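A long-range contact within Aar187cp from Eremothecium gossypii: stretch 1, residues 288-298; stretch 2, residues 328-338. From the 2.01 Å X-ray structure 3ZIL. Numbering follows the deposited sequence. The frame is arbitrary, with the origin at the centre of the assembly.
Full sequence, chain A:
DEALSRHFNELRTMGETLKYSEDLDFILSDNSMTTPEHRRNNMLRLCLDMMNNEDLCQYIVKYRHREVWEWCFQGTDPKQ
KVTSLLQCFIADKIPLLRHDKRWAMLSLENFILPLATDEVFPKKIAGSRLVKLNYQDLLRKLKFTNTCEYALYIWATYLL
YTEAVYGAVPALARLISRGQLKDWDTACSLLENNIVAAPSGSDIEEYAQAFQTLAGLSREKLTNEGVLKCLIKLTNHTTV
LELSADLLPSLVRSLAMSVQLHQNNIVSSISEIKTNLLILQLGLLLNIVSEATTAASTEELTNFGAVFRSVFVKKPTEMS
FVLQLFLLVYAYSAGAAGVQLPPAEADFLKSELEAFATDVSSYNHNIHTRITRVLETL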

# COMPACT_ATOMS: atom_id res chain seq x y z
N ILE A 288 -0.49 -7.38 -17.18
CA ILE A 288 -1.64 -8.26 -17.53
C ILE A 288 -1.49 -8.70 -18.99
O ILE A 288 -1.59 -9.92 -19.29
CB ILE A 288 -3.00 -7.50 -17.35
CG1 ILE A 288 -3.24 -7.11 -15.87
CG2 ILE A 288 -4.21 -8.33 -17.86
CD1 ILE A 288 -4.23 -5.99 -15.70
N VAL A 289 -1.25 -7.73 -19.90
CA VAL A 289 -1.33 -8.10 -21.31
C VAL A 289 -0.17 -8.93 -21.86
O VAL A 289 -0.40 -9.63 -22.87
CB VAL A 289 -1.53 -6.91 -22.25
CG1 VAL A 289 -2.80 -6.16 -21.85
CG2 VAL A 289 -0.26 -6.06 -22.32
N SER A 290 1.04 -8.85 -21.24
CA SER A 290 2.18 -9.68 -21.66
C SER A 290 2.00 -11.12 -21.16
O SER A 290 2.70 -12.01 -21.57
CB SER A 290 3.48 -9.10 -21.10
OG SER A 290 3.51 -9.25 -19.69
N GLU A 291 1.07 -11.36 -20.23
CA GLU A 291 0.92 -12.71 -19.67
C GLU A 291 -0.41 -13.33 -20.08
O GLU A 291 -0.57 -14.50 -20.04
CB GLU A 291 0.99 -12.68 -18.14
CG GLU A 291 2.23 -11.99 -17.56
CD GLU A 291 3.50 -12.83 -17.81
OE1 GLU A 291 3.37 -14.00 -18.20
OE2 GLU A 291 4.61 -12.34 -17.59
N ALA A 292 -1.40 -12.54 -20.43
CA ALA A 292 -2.76 -13.12 -20.68
C ALA A 292 -3.18 -12.68 -22.04
O ALA A 292 -3.73 -11.61 -22.17
CB ALA A 292 -3.79 -12.69 -19.64
N THR A 293 -2.93 -13.51 -23.05
CA THR A 293 -3.19 -13.08 -24.44
C THR A 293 -4.72 -12.86 -24.69
O THR A 293 -5.14 -11.93 -25.40
CB THR A 293 -2.44 -13.97 -25.45
OG1 THR A 293 -3.35 -14.48 -26.40
CG2 THR A 293 -1.72 -15.13 -24.75
N THR A 294 -5.55 -13.61 -23.95
CA THR A 294 -7.00 -13.38 -24.01
C THR A 294 -7.33 -11.91 -23.56
O THR A 294 -8.08 -11.20 -24.25
CB THR A 294 -7.73 -14.40 -23.10
OG1 THR A 294 -7.42 -14.08 -21.73
CG2 THR A 294 -7.21 -15.83 -23.36
N ALA A 295 -6.79 -11.49 -22.41
CA ALA A 295 -6.92 -10.06 -21.94
C ALA A 295 -6.25 -8.99 -22.84
O ALA A 295 -6.75 -7.86 -23.00
CB ALA A 295 -6.45 -9.94 -20.49
N ALA A 296 -5.11 -9.33 -23.42
CA ALA A 296 -4.43 -8.44 -24.43
C ALA A 296 -5.35 -8.07 -25.63
O ALA A 296 -5.25 -6.98 -26.23
CB ALA A 296 -3.09 -9.04 -24.87
N SER A 297 -6.30 -8.94 -25.95
CA SER A 297 -7.18 -8.70 -27.08
C SER A 297 -8.49 -8.06 -26.72
O SER A 297 -9.36 -7.88 -27.60
CB SER A 297 -7.43 -10.01 -27.87
OG SER A 297 -7.86 -11.03 -27.01
N THR A 298 -8.67 -7.71 -25.44
CA THR A 298 -9.85 -6.95 -25.02
C THR A 298 -10.05 -5.80 -26.00
O THR A 298 -9.10 -5.07 -26.27
CB THR A 298 -9.69 -6.45 -23.55
OG1 THR A 298 -9.42 -7.58 -22.72
CG2 THR A 298 -10.88 -5.76 -23.05
N LEU A 328 4.88 -0.33 -26.36
CA LEU A 328 5.08 -1.71 -25.96
C LEU A 328 3.72 -2.34 -25.62
O LEU A 328 3.44 -3.47 -26.05
CB LEU A 328 6.06 -1.79 -24.78
CG LEU A 328 6.25 -3.15 -24.10
CD1 LEU A 328 6.64 -4.22 -25.09
CD2 LEU A 328 7.29 -3.04 -22.98
N VAL A 329 2.91 -1.63 -24.83
CA VAL A 329 1.66 -2.22 -24.40
C VAL A 329 0.78 -2.39 -25.67
O VAL A 329 0.18 -3.46 -25.88
CB VAL A 329 0.95 -1.37 -23.31
CG1 VAL A 329 -0.54 -1.75 -23.21
CG2 VAL A 329 1.69 -1.45 -21.95
N TYR A 330 0.76 -1.37 -26.52
CA TYR A 330 0.10 -1.45 -27.83
C TYR A 330 0.53 -2.67 -28.71
O TYR A 330 -0.30 -3.37 -29.26
CB TYR A 330 0.27 -0.14 -28.61
CG TYR A 330 -0.41 -0.27 -29.95
CD1 TYR A 330 -1.80 -0.46 -30.04
CD2 TYR A 330 0.33 -0.25 -31.13
CE1 TYR A 330 -2.41 -0.63 -31.27
CE2 TYR A 330 -0.28 -0.40 -32.36
CZ TYR A 330 -1.64 -0.60 -32.42
OH TYR A 330 -2.22 -0.74 -33.65
N ALA A 331 1.82 -2.92 -28.83
CA ALA A 331 2.34 -4.05 -29.62
C ALA A 331 1.73 -5.35 -29.11
O ALA A 331 1.36 -6.22 -29.92
CB ALA A 331 3.85 -4.09 -29.51
N TYR A 332 1.58 -5.48 -27.77
CA TYR A 332 0.91 -6.66 -27.18
C TYR A 332 -0.56 -6.73 -27.57
O TYR A 332 -1.09 -7.80 -27.95
CB TYR A 332 1.09 -6.72 -25.63
CG TYR A 332 2.42 -7.38 -25.21
CD1 TYR A 332 2.55 -8.73 -25.24
CD2 TYR A 332 3.52 -6.63 -24.80
CE1 TYR A 332 3.73 -9.36 -24.92
CE2 TYR A 332 4.69 -7.25 -24.42
CZ TYR A 332 4.78 -8.64 -24.47
OH TYR A 332 5.93 -9.32 -24.15
N SER A 333 -1.22 -5.58 -27.57
CA SER A 333 -2.63 -5.54 -27.92
C SER A 333 -2.85 -5.92 -29.42
O SER A 333 -3.58 -6.89 -29.76
CB SER A 333 -3.21 -4.18 -27.61
OG SER A 333 -4.56 -4.22 -27.99
N ALA A 334 -2.22 -5.15 -30.28
CA ALA A 334 -2.18 -5.46 -31.70
C ALA A 334 -1.94 -6.94 -31.99
O ALA A 334 -2.71 -7.54 -32.73
CB ALA A 334 -1.16 -4.58 -32.40
N GLY A 335 -0.89 -7.53 -31.43
CA GLY A 335 -0.55 -8.93 -31.69
C GLY A 335 -1.67 -9.87 -31.32
O GLY A 335 -2.05 -10.73 -32.12
N ALA A 336 -2.25 -9.71 -30.12
CA ALA A 336 -3.32 -10.62 -29.64
C ALA A 336 -4.63 -10.50 -30.44
O ALA A 336 -5.33 -11.51 -30.63
CB ALA A 336 -3.59 -10.42 -28.14
N ALA A 337 -5.00 -9.27 -30.85
CA ALA A 337 -6.25 -9.04 -31.60
C ALA A 337 -6.10 -9.40 -33.09
O ALA A 337 -7.05 -9.29 -33.86
CB ALA A 337 -6.71 -7.60 -31.43
N GLY A 338 -4.91 -9.84 -33.49
CA GLY A 338 -4.61 -10.13 -34.90
C GLY A 338 -4.57 -8.88 -35.79
O GLY A 338 -4.87 -8.96 -36.99

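Small side chains let helices approach closely, and a single aromatic ring can widen such a contact where the backbones diverge. The packing of residues 328-338 of Aar187cp against residues 288-298 illustrates both effects, with 395 Å² buried in total and almost no polar bonding across the contact.

Read along the second stretch, the contact begins modestly. Val-329 points its CA-to-CB bond sideways, and its CG1 lies 4.4 Å from CG2 of Val-289, a loose apolar approach between two buried, branched side chains. One turn later comes Tyr-332, which has more of its area covered by the other stretch than any other residue here. Its CA-to-CB bond points toward the partner, and the m rotamer (chi1 -84°) lays the ring beside Ser-290. The tyrosine's CB packs 3.6 Å from CG2 of Val-289, while CA of Ser-290 sits over one face of the ring, 3.9 Å from its centroid and 23° off the normal, in a CH-pi contact. Ser-290 also brings its CB to 3.6 Å from CZ of Tyr-332. A flat ring suits this place because it offers a broad surface to backbone and side chain alike, while its hydroxyl is hydrogen-bonded elsewhere in the structure.

At Ser-333 the backbones draw together: its CA is 4.9 Å from CA of Ala-296. The small serine fits this spacing and, in the t rotamer, donates a weak hydrogen bond from OG to O of Ala-296 at 3.3 Å. The same carbonyl oxygen receives a CA-H...O contact from Ser-333, with CA of Ser-333 3.4 Å from O of Ala-296, so one acceptor meets both the side chain and the backbone of a single residue.

Ala-334 points away from the first stretch, although it is buried, and Gly-335, exposed and without a side chain, makes no contact. Ala-336 then returns to the contact with its CB directed toward the first stretch. CB of Ala-336 lies 3.6 Å from CB of Ala-296, 3.5 Å from O of Thr-293 and 3.8 Å from N of Ser-297; a single carbon thus touches three residues, from the first of the short helix 293-296 to the one just after it. Alanine suits both positions: each side chain ends at CB, so the two methyls can meet near the point where the backbones are closest.

The last contact is made by Ala-337, whose CA comes within 4.6 Å of CA of Ser-297 and whose N lies 3.9 Å from CB of Ser-297. The serine's own OG is engaged within its stretch, donating to O of Thr-294 at 2.8 Å. Gly-338, beyond reach, closes the helix in a Schellman motif, its positive phi being one that glycine readily adopts.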